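Local coordinates for hemoglobin-like protein (Methylacidiphilum infernorum, PDB 4NK1) that binds heme b as a group II truncated hemoglobin and probably serves in oxygen binding or transport, at residues 43-48 and 162-167; 76-81 and 134-139; 64-69 and 146-151. All coordinates share one frame; numbering follows the deposited sequence.

Contact 1 of 3, residues 43-48 and 162-167. With HEM (protoporphyrin IX containing Fe), chain E.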
loop_
_atom_site.group_PDB
_atom_site.type_symbol
_atom_site.label_atom_id
_atom_site.label_comp_id
_atom_site.label_asym_id
_atom_site.label_seq_id
_atom_site.Cartn_x
_atom_site.Cartn_y
_atom_site.Cartn_z
ATOM N N VAL B 43 -10.726 -4.543 3.419
ATOM C CA VAL B 43 -11.333 -5.358 2.368
ATOM C C VAL B 43 -11.578 -4.522 1.108
ATOM O O VAL B 43 -12.078 -3.404 1.187
ATOM C CB VAL B 43 -12.677 -5.941 2.833
ATOM C CG1 VAL B 43 -13.213 -6.949 1.816
ATOM C CG2 VAL B 43 -12.528 -6.594 4.198
ATOM N N PHE B 44 -11.194 -5.049 -0.047
ATOM C CA PHE B 44 -11.613 -4.463 -1.312
ATOM C C PHE B 44 -13.049 -4.924 -1.552
ATOM O O PHE B 44 -13.283 -6.110 -1.776
ATOM C CB PHE B 44 -10.693 -4.926 -2.442
ATOM C CG PHE B 44 -9.263 -4.495 -2.263
ATOM C CD1 PHE B 44 -8.808 -3.308 -2.820
ATOM C CD2 PHE B 44 -8.379 -5.256 -1.506
ATOM C CE1 PHE B 44 -7.490 -2.898 -2.653
ATOM C CE2 PHE B 44 -7.061 -4.848 -1.331
ATOM C CZ PHE B 44 -6.619 -3.660 -1.911
ATOM N N PRO B 45 -14.014 -3.990 -1.473
ATOM C CA PRO B 45 -15.453 -4.286 -1.527
ATOM C C PRO B 45 -15.842 -4.901 -2.860
ATOM O O PRO B 45 -15.105 -4.741 -3.845
ATOM C CB PRO B 45 -16.107 -2.899 -1.418
ATOM C CG PRO B 45 -15.072 -2.014 -0.833
ATOM C CD PRO B 45 -13.756 -2.546 -1.330
ATOM N N GLU B 46 -16.974 -5.604 -2.906
ATOM C CA GLU B 46 -17.428 -6.128 -4.188
ATOM C C GLU B 46 -17.737 -4.961 -5.119
ATOM O O GLU B 46 -18.227 -3.918 -4.679
ATOM C CB GLU B 46 -18.641 -7.049 -4.040
ATOM C CG GLU B 46 -19.913 -6.382 -3.552
ATOM C CD GLU B 46 -21.150 -7.263 -3.778
ATOM O OE1 GLU B 46 -22.277 -6.716 -3.819
ATOM O OE2 GLU B 46 -20.995 -8.501 -3.909
ATOM N N VAL B 47 -17.393 -5.107 -6.390
ATOM C CA VAL B 47 -17.743 -4.079 -7.347
ATOM C C VAL B 47 -18.736 -4.595 -8.392
ATOM O O VAL B 47 -18.527 -5.651 -9.006
ATOM C CB VAL B 47 -16.501 -3.365 -7.961
ATOM C CG1 VAL B 47 -15.199 -3.863 -7.342
ATOM C CG2 VAL B 47 -16.479 -3.466 -9.470
ATOM N N LYS B 48 -19.845 -3.868 -8.533
ATOM C CA LYS B 48 -20.812 -4.138 -9.594
ATOM C C LYS B 48 -20.456 -3.327 -10.819
ATOM O O LYS B 48 -20.531 -2.090 -10.802
ATOM C CB LYS B 48 -22.224 -3.740 -9.167
ATOM C CG LYS B 48 -22.784 -4.472 -7.968
ATOM C CD LYS B 48 -24.302 -4.533 -8.109
ATOM C CE LYS B 48 -25.006 -4.804 -6.786
ATOM N NZ LYS B 48 -26.486 -4.915 -6.980
ATOM N N ILE B 162 -17.566 3.043 -10.211
ATOM C CA ILE B 162 -16.261 3.677 -10.009
ATOM C C ILE B 162 -15.893 3.859 -8.532
ATOM O O ILE B 162 -14.718 3.772 -8.176
ATOM C CB ILE B 162 -16.083 5.009 -10.783
ATOM C CG1 ILE B 162 -17.061 6.075 -10.285
ATOM C CG2 ILE B 162 -16.188 4.773 -12.288
ATOM C CD1 ILE B 162 -16.877 7.433 -10.966
ATOM N N GLU B 163 -16.885 4.093 -7.679
ATOM C CA GLU B 163 -16.625 4.337 -6.257
ATOM C C GLU B 163 -15.942 3.140 -5.642
ATOM O O GLU B 163 -14.964 3.285 -4.908
ATOM C CB GLU B 163 -17.935 4.604 -5.516
ATOM C CG GLU B 163 -17.781 5.030 -4.068
ATOM C CD GLU B 163 -17.658 3.852 -3.106
ATOM O OE1 GLU B 163 -18.079 2.729 -3.466
ATOM O OE2 GLU B 163 -17.150 4.055 -1.982
ATOM N N SER B 164 -16.468 1.955 -5.949
ATOM C CA SER B 164 -15.961 0.716 -5.379
ATOM C C SER B 164 -14.720 0.223 -6.127
ATOM O O SER B 164 -13.737 -0.176 -5.509
ATOM C CB SER B 164 -17.060 -0.351 -5.397
ATOM O OG SER B 164 -16.574 -1.581 -4.888
ATOM N N PHE B 165 -14.759 0.271 -7.456
ATOM C CA PHE B 165 -13.623 -0.177 -8.260
ATOM C C PHE B 165 -12.340 0.611 -7.971
ATOM O O PHE B 165 -11.253 0.036 -7.947
ATOM C CB PHE B 165 -13.957 -0.078 -9.750
ATOM C CG PHE B 165 -13.071 -0.909 -10.625
ATOM C CD1 PHE B 165 -12.428 -2.031 -10.120
ATOM C CD2 PHE B 165 -12.873 -0.570 -11.954
ATOM C CE1 PHE B 165 -11.603 -2.811 -10.930
ATOM C CE2 PHE B 165 -12.047 -1.338 -12.769
ATOM C CZ PHE B 165 -11.412 -2.466 -12.253
ATOM N N SER B 166 -12.467 1.922 -7.768
ATOM C CA SER B 166 -11.310 2.781 -7.523
ATOM C C SER B 166 -10.525 2.408 -6.268
ATOM O O SER B 166 -9.355 2.748 -6.155
ATOM C CB SER B 166 -11.730 4.239 -7.443
ATOM O OG SER B 166 -12.672 4.445 -6.405
ATOM N N ILE B 167 -11.169 1.728 -5.326
ATOM C CA ILE B 167 -10.512 1.320 -4.084
ATOM C C ILE B 167 -9.395 0.336 -4.405
ATOM O O ILE B 167 -8.384 0.261 -3.704
ATOM C CB ILE B 167 -11.522 0.670 -3.110
ATOM C CG1 ILE B 167 -12.519 1.715 -2.606
ATOM C CG2 ILE B 167 -10.819 0.016 -1.923
ATOM C CD1 ILE B 167 -13.831 1.125 -2.115
HETATM C CHA HEM E . -4.438 5.050 -16.572
HETATM C CHB HEM E . -4.574 7.639 -12.459
HETATM C CHC HEM E . -8.364 5.006 -10.966
HETATM C CHD HEM E . -8.987 3.518 -15.559
HETATM C C1A HEM E . -4.056 5.934 -15.577
HETATM C C2A HEM E . -2.842 6.754 -15.492
HETATM C C3A HEM E . -2.906 7.457 -14.350
HETATM C C4A HEM E . -4.145 7.127 -13.667
HETATM C CMA HEM E . -1.831 8.451 -13.842
HETATM C CAA HEM E . -1.634 6.866 -16.465
HETATM C CBA HEM E . -1.409 5.676 -17.399
HETATM C CGA HEM E . -0.257 4.809 -16.942
HETATM O O1A HEM E . -0.250 4.402 -15.751
HETATM O O2A HEM E . 0.645 4.499 -17.772
HETATM C C1B HEM E . -5.555 7.118 -11.645
HETATM C C2B HEM E . -5.821 7.464 -10.258
HETATM C C3B HEM E . -6.858 6.727 -9.845
HETATM C C4B HEM E . -7.313 5.905 -10.959
HETATM C CMB HEM E . -5.051 8.466 -9.363
HETATM C CAB HEM E . -7.452 6.792 -8.414
HETATM C CBB HEM E . -8.135 5.758 -7.889
HETATM C C1C HEM E . -8.903 4.408 -12.084
HETATM C C2C HEM E . -10.136 3.643 -12.158
HETATM C C3C HEM E . -10.312 3.256 -13.420
HETATM C C4C HEM E . -9.190 3.729 -14.212
HETATM C CMC HEM E . -11.138 3.336 -11.027
HETATM C CAC HEM E . -11.521 2.421 -13.880
HETATM C CBC HEM E . -12.144 2.746 -15.016
HETATM C C1D HEM E . -7.814 3.712 -16.261
HETATM C C2D HEM E . -7.534 3.244 -17.601
HETATM C C3D HEM E . -6.114 3.724 -17.918
HETATM C C4D HEM E . -5.669 4.440 -16.739
HETATM C CMD HEM E . -8.449 2.434 -18.544
HETATM C CAD HEM E . -5.349 3.467 -19.236
HETATM C CBD HEM E . -4.850 2.025 -19.217
HETATM C CGD HEM E . -4.195 1.654 -20.528
HETATM O O1D HEM E . -3.374 2.442 -21.065
HETATM O O2D HEM E . -4.486 0.541 -21.037
HETATM N NA HEM E . -4.810 6.201 -14.446
HETATM N NB HEM E . -6.485 6.168 -12.033
HETATM N NC HEM E . -8.353 4.428 -13.357
HETATM N ND HEM E . -6.695 4.403 -15.808
HETATM FE FE HEM E . -6.586 5.279 -13.964
HETATM O O HOH W 1 -13.274 -2.871 -4.528
#
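The aromatic ring of Phe44 presents its edge to the backbone of Ile167: ring atom CE1 lies 3.4 Å from Ile167 O, which sits near the ring plane, as expected for a carbonyl drawn to the slightly positive C-H rim. With CG anti to its own carbonyl carbon (chi1 -62°), the ring comes to lie beside Ile167, where its CD1 also meets CG2. The second flat group, Phe165, takes Val47 CG1 and the heme vinyl carbon CAC at oblique angles.

The polar part of the contact centres on Ser164. Its OG, anti to the backbone N, is thrust toward the extended chain and donates to Glu46 O at 2.9 Å. The hydroxyl approaches from above the carbonyl plane, 55° out of it, and Val47 CB also packs against OG. A water adds a second tie: it donates to Pro45 O at 2.7 Å and to Ser164 O at 2.9 Å, joining the two carbonyls across the contact. Pro45 O also accepts from Arg168. Beside this bridge, Pro45 CG rests on Ile167 CD1 at 3.6 Å, the two side chains crossing at about a right angle.

Residues 43-48 lie along one flank of the segment 162-167, while Ser166 touches the heme methyl CMC and Ile162 and Ser166 pack on helix 131-147. Val47 and Lys48 pair antiparallel with a strand of the second subunit, carrying the short sheet across the interface.

Contact 2 of 3, residues 76-81 and 134-139; sequences KSKIHY and REIWLA. With HEM (protoporphyrin IX containing Fe), chain E; PO4 (phosphate ion), chain F.
Ser77, which packs on Ile136, has its carbonyl oxygen gripped twice by His80: the backbone N closes a type I turn, and ring atom ND1 donates at 3.1 Å. The ring donor lies nearly along the C=O axis (161°), with the oxygen close to the imidazole plane, so the histidine is held edge-on to the turn. Ser77 OG accepts from Ile79 N at 3.2 Å, an ST turn, and donates to Leu74 O.

This doubly braced turn offers carbon to helix 131-147. Ser77 CB meets Ile136 CG2 at 3.6 Å, and Ile79 CG1 comes alongside the same methyl. Lys78 CB touches Ile136 CD1, and the bend at chi3 folds CE back onto that methyl too. Ile79 CD1 reaches farther, to Trp137 N and the heme methyl CMB.

Trp137 turns its own side chain away from the turn, CG anti to its backbone N (chi1 -169°), and lays one indole face over the heme, CZ2 coming within 3.3 Å of HEM C1C. At the ring edge NE1 donates to phosphate O2 at 3.0 Å, and weakly to O3. That same O2 ligates the heme iron. The phosphate probably came from the crystallisation liquor, but its position is consistent with Trp137 acting as a hydrogen-bond donor to distal ligands, as in other group II truncated hemoglobins.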
loop_
_atom_site.group_PDB
_atom_site.type_symbol
_atom_site.label_atom_id
_atom_site.label_comp_id
_atom_site.label_asym_id
_atom_site.label_seq_id
_atom_site.Cartn_x
_atom_site.Cartn_y
_atom_site.Cartn_z
ATOM N N LYS B 76 -7.026 20.016 -13.363
ATOM C CA LYS B 76 -7.319 21.176 -12.518
ATOM C C LYS B 76 -7.270 20.789 -11.050
ATOM O O LYS B 76 -7.601 21.602 -10.176
ATOM C CB LYS B 76 -8.730 21.716 -12.774
ATOM C CG LYS B 76 -9.013 22.278 -14.147
ATOM C CD LYS B 76 -10.307 23.103 -14.103
ATOM C CE LYS B 76 -10.996 23.110 -15.453
ATOM N NZ LYS B 76 -10.042 23.409 -16.556
ATOM N N SER B 77 -6.913 19.541 -10.777
ATOM C CA SER B 77 -6.980 19.044 -9.413
ATOM C C SER B 77 -5.586 18.960 -8.814
ATOM O O SER B 77 -4.583 19.062 -9.527
ATOM C CB SER B 77 -7.609 17.653 -9.402
ATOM O OG SER B 77 -6.649 16.691 -9.812
ATOM N N LYS B 78 -5.532 18.721 -7.510
ATOM C CA LYS B 78 -4.266 18.560 -6.804
ATOM C C LYS B 78 -3.414 17.364 -7.276
ATOM O O LYS B 78 -2.234 17.286 -6.942
ATOM C CB LYS B 78 -4.515 18.494 -5.289
ATOM C CG LYS B 78 -5.239 19.744 -4.747
ATOM C CD LYS B 78 -5.174 19.861 -3.227
ATOM C CE LYS B 78 -6.006 18.800 -2.526
ATOM N NZ LYS B 78 -7.478 19.045 -2.629
ATOM N N ILE B 79 -3.990 16.448 -8.052
ATOM C CA ILE B 79 -3.210 15.323 -8.570
ATOM C C ILE B 79 -2.905 15.432 -10.063
ATOM O O ILE B 79 -2.556 14.445 -10.713
ATOM C CB ILE B 79 -3.846 13.937 -8.252
ATOM C CG1 ILE B 79 -5.236 13.793 -8.896
ATOM C CG2 ILE B 79 -3.883 13.695 -6.748
ATOM C CD1 ILE B 79 -5.902 12.412 -8.644
ATOM N N HIS B 80 -3.012 16.641 -10.603
ATOM C CA HIS B 80 -2.673 16.888 -12.006
ATOM C C HIS B 80 -1.269 16.407 -12.371
ATOM O O HIS B 80 -1.025 16.014 -13.513
ATOM C CB HIS B 80 -2.772 18.375 -12.308
ATOM C CG HIS B 80 -1.649 19.169 -11.724
ATOM N ND1 HIS B 80 -1.643 19.606 -10.414
ATOM C CD2 HIS B 80 -0.477 19.578 -12.264
ATOM C CE1 HIS B 80 -0.517 20.258 -10.179
ATOM N NE2 HIS B 80 0.205 20.259 -11.285
ATOM N N TYR B 81 -0.346 16.439 -11.410
ATOM C CA TYR B 81 1.048 16.080 -11.693
ATOM C C TYR B 81 1.251 14.617 -12.089
ATOM O O TYR B 81 2.245 14.296 -12.744
ATOM C CB TYR B 81 1.971 16.449 -10.523
ATOM C CG TYR B 81 1.637 15.732 -9.241
ATOM C CD1 TYR B 81 0.761 16.284 -8.330
ATOM C CD2 TYR B 81 2.217 14.513 -8.931
ATOM C CE1 TYR B 81 0.457 15.635 -7.159
ATOM C CE2 TYR B 81 1.920 13.865 -7.759
ATOM C CZ TYR B 81 1.033 14.422 -6.886
ATOM O OH TYR B 81 0.733 13.768 -5.712
ATOM N N ARG B 134 -7.302 8.746 -4.626
ATOM C CA ARG B 134 -8.577 8.151 -5.001
ATOM C C ARG B 134 -9.728 9.137 -4.766
ATOM O O ARG B 134 -10.630 9.251 -5.598
ATOM C CB ARG B 134 -8.830 6.834 -4.232
ATOM C CG ARG B 134 -10.330 6.509 -4.113
ATOM C CD ARG B 134 -10.616 5.064 -3.812
ATOM N NE ARG B 134 -12.059 4.864 -3.688
ATOM C CZ ARG B 134 -12.752 5.132 -2.583
ATOM N NH1 ARG B 134 -12.133 5.598 -1.506
ATOM N NH2 ARG B 134 -14.061 4.931 -2.554
ATOM N N GLU B 135 -9.703 9.852 -3.643
ATOM C CA GLU B 135 -10.808 10.749 -3.299
ATOM C C GLU B 135 -10.898 11.911 -4.287
ATOM O O GLU B 135 -11.991 12.343 -4.664
ATOM C CB GLU B 135 -10.657 11.275 -1.863
ATOM C CG GLU B 135 -10.976 10.239 -0.797
ATOM C CD GLU B 135 -10.781 10.764 0.615
ATOM O OE1 GLU B 135 -11.062 10.013 1.572
ATOM O OE2 GLU B 135 -10.338 11.927 0.765
ATOM N N ILE B 136 -9.741 12.411 -4.705
ATOM C CA ILE B 136 -9.703 13.507 -5.659
ATOM C C ILE B 136 -10.152 13.057 -7.051
ATOM O O ILE B 136 -10.862 13.787 -7.767
ATOM C CB ILE B 136 -8.306 14.156 -5.695
ATOM C CG1 ILE B 136 -7.986 14.767 -4.324
ATOM C CG2 ILE B 136 -8.243 15.255 -6.750
ATOM C CD1 ILE B 136 -6.564 15.266 -4.205
ATOM N N TRP B 137 -9.743 11.853 -7.431
ATOM C CA TRP B 137 -10.135 11.249 -8.701
ATOM C C TRP B 137 -11.662 11.124 -8.760
ATOM O O TRP B 137 -12.293 11.475 -9.760
ATOM C CB TRP B 137 -9.491 9.861 -8.783
ATOM C CG TRP B 137 -9.571 9.182 -10.120
ATOM C CD1 TRP B 137 -8.674 9.279 -11.144
ATOM C CD2 TRP B 137 -10.585 8.263 -10.559
ATOM N NE1 TRP B 137 -9.069 8.479 -12.197
ATOM C CE2 TRP B 137 -10.236 7.845 -11.861
ATOM C CE3 TRP B 137 -11.746 7.749 -9.970
ATOM C CZ2 TRP B 137 -11.022 6.941 -12.596
ATOM C CZ3 TRP B 137 -12.523 6.850 -10.692
ATOM C CH2 TRP B 137 -12.156 6.453 -11.996
ATOM N N LEU B 138 -12.239 10.630 -7.666
ATOM C CA LEU B 138 -13.678 10.505 -7.526
ATOM C C LEU B 138 -14.342 11.874 -7.639
ATOM O O LEU B 138 -15.324 12.042 -8.370
ATOM C CB LEU B 138 -14.004 9.863 -6.175
ATOM C CG LEU B 138 -14.767 8.534 -6.135
ATOM C CD1 LEU B 138 -14.611 7.704 -7.416
ATOM C CD2 LEU B 138 -14.350 7.717 -4.904
ATOM N N ALA B 139 -13.811 12.856 -6.917
ATOM C CA ALA B 139 -14.367 14.207 -6.961
ATOM C C ALA B 139 -14.408 14.727 -8.407
ATOM O O ALA B 139 -15.392 15.345 -8.834
ATOM C CB ALA B 139 -13.556 15.139 -6.067
HETATM C CHA HEM E . -4.438 5.050 -16.572
HETATM C CHB HEM E . -4.574 7.639 -12.459
HETATM C CHC HEM E . -8.364 5.006 -10.966
HETATM C CHD HEM E . -8.987 3.518 -15.559
HETATM C C1A HEM E . -4.056 5.934 -15.577
HETATM C C2A HEM E . -2.842 6.754 -15.492
HETATM C C3A HEM E . -2.906 7.457 -14.350
HETATM C C4A HEM E . -4.145 7.127 -13.667
HETATM C CMA HEM E . -1.831 8.451 -13.842
HETATM C CAA HEM E . -1.634 6.866 -16.465
HETATM C CBA HEM E . -1.409 5.676 -17.399
HETATM C CGA HEM E . -0.257 4.809 -16.942
HETATM O O1A HEM E . -0.250 4.402 -15.751
HETATM O O2A HEM E . 0.645 4.499 -17.772
HETATM C C1B HEM E . -5.555 7.118 -11.645
HETATM C C2B HEM E . -5.821 7.464 -10.258
HETATM C C3B HEM E . -6.858 6.727 -9.845
HETATM C C4B HEM E . -7.313 5.905 -10.959
HETATM C CMB HEM E . -5.051 8.466 -9.363
HETATM C CAB HEM E . -7.452 6.792 -8.414
HETATM C CBB HEM E . -8.135 5.758 -7.889
HETATM C C1C HEM E . -8.903 4.408 -12.084
HETATM C C2C HEM E . -10.136 3.643 -12.158
HETATM C C3C HEM E . -10.312 3.256 -13.420
HETATM C C4C HEM E . -9.190 3.729 -14.212
HETATM C CMC HEM E . -11.138 3.336 -11.027
HETATM C CAC HEM E . -11.521 2.421 -13.880
HETATM C CBC HEM E . -12.144 2.746 -15.016
HETATM C C1D HEM E . -7.814 3.712 -16.261
HETATM C C2D HEM E . -7.534 3.244 -17.601
HETATM C C3D HEM E . -6.114 3.724 -17.918
HETATM C C4D HEM E . -5.669 4.440 -16.739
HETATM C CMD HEM E . -8.449 2.434 -18.544
HETATM C CAD HEM E . -5.349 3.467 -19.236
HETATM C CBD HEM E . -4.850 2.025 -19.217
HETATM C CGD HEM E . -4.195 1.654 -20.528
HETATM O O1D HEM E . -3.374 2.442 -21.065
HETATM O O2D HEM E . -4.486 0.541 -21.037
HETATM N NA HEM E . -4.810 6.201 -14.446
HETATM N NB HEM E . -6.485 6.168 -12.033
HETATM N NC HEM E . -8.353 4.428 -13.357
HETATM N ND HEM E . -6.695 4.403 -15.808
HETATM FE FE HEM E . -6.586 5.279 -13.964
HETATM P P PO4 F . -8.171 7.666 -15.661
HETATM O O1 PO4 F . -7.122 8.625 -16.106
HETATM O O2 PO4 F . -7.707 6.952 -14.429
HETATM O O3 PO4 F . -9.446 8.404 -15.403
HETATM O O4 PO4 F . -8.402 6.689 -16.762
#

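Contact 3 of 3, residues 64-69 and 146-151; sequences RKLVEV and KDVHFP
Lys65 meets Val148 through the aliphatic part of its chain. Its CG and CD pass alongside Val148 CG1, CD at 4.1 Å, the two side chains sliding past each other in opposite directions. Placed anti to the backbone N at CG and extended beyond it, the lysine carries its methylene groups past this methyl, and its backbone O also lies near it.

Leu66, buried one residue on, divides its branches between two partners. Methyl CD1 touches Val148 CG2 at 3.9 Å, with the two side chains at about a right angle, whereas CD2 reaches the ring of Phe150, 4.0 Å from CE1. With CG anti to N (chi1 172°), the leucine fork spans the gap between these residues. Ala144 and Phe158 add further apolar surroundings for it.

Why Val148 and Phe150 can serve one leucine together follows from the backbone between them. Helix 131-147 ends here in a Schellman motif: His149 adopts a positive phi of 54°, and its N bonds back to Lys146 O at 3.0 Å. The chain therefore swings sharply off the helix axis, leaving Val148 turned toward helix 60-74 and bringing the Phe150 ring round to the other branch of Leu66. Pro151 CD lies over one face of that ring, and Phe158 meets it at an inclination of about 50°. This is where helix 60-74 packs against the residues that follow the C-terminal end of helix 131-147, in the two-over-two alpha-helical sandwich of the truncated hemoglobins.

Val69, one turn after Lys65, completes the row. Its CG1 lies 3.9 Å from Val148 CG1, so that this single valine methyl settles between Lys65 and Val69 on the helix surface. Ala144, on the other helix, also touches Val69.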
loop_
_atom_site.group_PDB
_atom_site.type_symbol
_atom_site.label_atom_id
_atom_site.label_comp_id
_atom_site.label_asym_id
_atom_site.label_seq_id
_atom_site.Cartn_x
_atom_site.Cartn_y
_atom_site.Cartn_z
ATOM N N ARG B 64 -17.886 9.121 -23.930
ATOM C CA ARG B 64 -16.589 9.661 -24.338
ATOM C C ARG B 64 -16.395 11.105 -23.884
ATOM O O ARG B 64 -15.296 11.490 -23.506
ATOM C CB ARG B 64 -16.394 9.544 -25.857
ATOM C CG ARG B 64 -16.298 8.100 -26.329
ATOM C CD ARG B 64 -15.791 7.948 -27.755
ATOM N NE ARG B 64 -15.686 6.525 -28.088
ATOM C CZ ARG B 64 -14.646 5.762 -27.766
ATOM N NH1 ARG B 64 -13.617 6.289 -27.110
ATOM N NH2 ARG B 64 -14.631 4.472 -28.085
ATOM N N LYS B 65 -17.459 11.899 -23.905
ATOM C CA LYS B 65 -17.369 13.283 -23.450
ATOM C C LYS B 65 -17.194 13.327 -21.933
ATOM O O LYS B 65 -16.500 14.194 -21.391
ATOM C CB LYS B 65 -18.619 14.067 -23.863
ATOM C CG LYS B 65 -18.509 15.556 -23.626
ATOM C CD LYS B 65 -19.854 16.260 -23.822
ATOM C CE LYS B 65 -19.694 17.788 -23.807
ATOM N NZ LYS B 65 -21.005 18.517 -23.773
ATOM N N LEU B 66 -17.833 12.387 -21.250
ATOM C CA LEU B 66 -17.688 12.263 -19.810
ATOM C C LEU B 66 -16.217 12.095 -19.428
ATOM O O LEU B 66 -15.701 12.792 -18.547
ATOM C CB LEU B 66 -18.476 11.053 -19.332
ATOM C CG LEU B 66 -18.253 10.698 -17.868
ATOM C CD1 LEU B 66 -18.730 11.852 -16.972
ATOM C CD2 LEU B 66 -18.951 9.381 -17.538
ATOM N N VAL B 67 -15.548 11.180 -20.113
ATOM C CA VAL B 67 -14.169 10.847 -19.792
ATOM C C VAL B 67 -13.245 12.008 -20.122
ATOM O O VAL B 67 -12.264 12.247 -19.406
ATOM C CB VAL B 67 -13.754 9.553 -20.496
ATOM C CG1 VAL B 67 -12.282 9.242 -20.247
ATOM C CG2 VAL B 67 -14.629 8.412 -19.990
ATOM N N GLU B 68 -13.595 12.752 -21.173
ATOM C CA GLU B 68 -12.864 13.951 -21.551
ATOM C C GLU B 68 -12.897 15.003 -20.452
ATOM O O GLU B 68 -11.838 15.487 -20.038
ATOM C CB GLU B 68 -13.403 14.552 -22.863
ATOM C CG GLU B 68 -13.043 13.761 -24.115
ATOM C CD GLU B 68 -13.464 14.462 -25.406
ATOM O OE1 GLU B 68 -13.662 13.757 -26.426
ATOM O OE2 GLU B 68 -13.584 15.713 -25.402
ATOM N N VAL B 69 -14.085 15.390 -19.984
ATOM C CA VAL B 69 -14.102 16.422 -18.948
ATOM C C VAL B 69 -13.627 15.892 -17.575
ATOM O O VAL B 69 -13.198 16.669 -16.725
ATOM C CB VAL B 69 -15.419 17.286 -18.899
ATOM C CG1 VAL B 69 -16.195 17.225 -20.225
ATOM C CG2 VAL B 69 -16.301 16.925 -17.738
ATOM N N LYS B 146 -21.899 15.710 -13.527
ATOM C CA LYS B 146 -22.876 16.796 -13.488
ATOM C C LYS B 146 -22.718 17.743 -14.673
ATOM O O LYS B 146 -23.704 18.160 -15.282
ATOM C CB LYS B 146 -22.777 17.574 -12.180
ATOM C CG LYS B 146 -23.858 18.635 -12.031
ATOM C CD LYS B 146 -23.704 19.380 -10.720
ATOM C CE LYS B 146 -24.804 20.410 -10.543
ATOM N NZ LYS B 146 -24.550 21.229 -9.321
ATOM N N ASP B 147 -21.476 18.054 -15.023
ATOM C CA ASP B 147 -21.219 19.010 -16.094
ATOM C C ASP B 147 -21.567 18.503 -17.496
ATOM O O ASP B 147 -21.825 19.302 -18.403
ATOM C CB ASP B 147 -19.776 19.520 -16.020
ATOM C CG ASP B 147 -19.515 20.338 -14.760
ATOM O OD1 ASP B 147 -20.467 20.970 -14.244
ATOM O OD2 ASP B 147 -18.359 20.338 -14.281
ATOM N N VAL B 148 -21.587 17.191 -17.697
ATOM C CA VAL B 148 -22.048 16.692 -18.988
ATOM C C VAL B 148 -23.522 16.298 -18.941
ATOM O O VAL B 148 -24.053 15.776 -19.917
ATOM C CB VAL B 148 -21.225 15.501 -19.506
ATOM C CG1 VAL B 148 -19.800 15.923 -19.752
ATOM C CG2 VAL B 148 -21.315 14.305 -18.521
ATOM N N HIS B 149 -24.167 16.538 -17.801
ATOM C CA HIS B 149 -25.574 16.185 -17.623
ATOM C C HIS B 149 -25.799 14.704 -17.944
ATOM O O HIS B 149 -26.577 14.360 -18.831
ATOM C CB HIS B 149 -26.475 17.101 -18.471
ATOM C CG HIS B 149 -26.113 18.552 -18.366
ATOM N ND1 HIS B 149 -26.269 19.277 -17.202
ATOM C CD2 HIS B 149 -25.584 19.408 -19.274
ATOM C CE1 HIS B 149 -25.852 20.515 -17.398
ATOM N NE2 HIS B 149 -25.435 20.621 -18.648
ATOM N N PHE B 150 -25.082 13.841 -17.231
ATOM C CA PHE B 150 -25.265 12.402 -17.327
ATOM C C PHE B 150 -26.679 12.084 -16.842
ATOM O O PHE B 150 -27.092 12.570 -15.784
ATOM C CB PHE B 150 -24.252 11.706 -16.421
ATOM C CG PHE B 150 -23.958 10.282 -16.804
ATOM C CD1 PHE B 150 -23.088 9.999 -17.853
ATOM C CD2 PHE B 150 -24.527 9.224 -16.098
ATOM C CE1 PHE B 150 -22.796 8.677 -18.208
ATOM C CE2 PHE B 150 -24.239 7.899 -16.444
ATOM C CZ PHE B 150 -23.366 7.630 -17.501
ATOM N N PRO B 151 -27.421 11.264 -17.607
ATOM C CA PRO B 151 -28.836 11.018 -17.298
ATOM C C PRO B 151 -28.973 10.538 -15.864
ATOM O O PRO B 151 -28.242 9.620 -15.484
ATOM C CB PRO B 151 -29.207 9.880 -18.256
ATOM C CG PRO B 151 -28.239 10.020 -19.403
ATOM C CD PRO B 151 -26.951 10.451 -18.746
#

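Contacts 1 and 2 form a continuous unit, although their centres are 18 Å apart. Arg134 joins them: its NE lies 2.8 Å from Ser166 OG, a probable hydrogen bond, and its NH2 forms a salt bridge with Glu163 OE2 at 3.3 Å. Both contacts touch the heme, contact 1 through Phe165 and Ser166 and contact 2 chiefly through Trp137, so the successive helices 131-147 and 155-165 are tied together beside the cofactor. Contact 3 shares helix 131-147 with contact 2 but uses its far end; their centres are 16 Å apart and their nearest atoms about 7 Å. The Leu66 side chain remains about 10 Å from the heme.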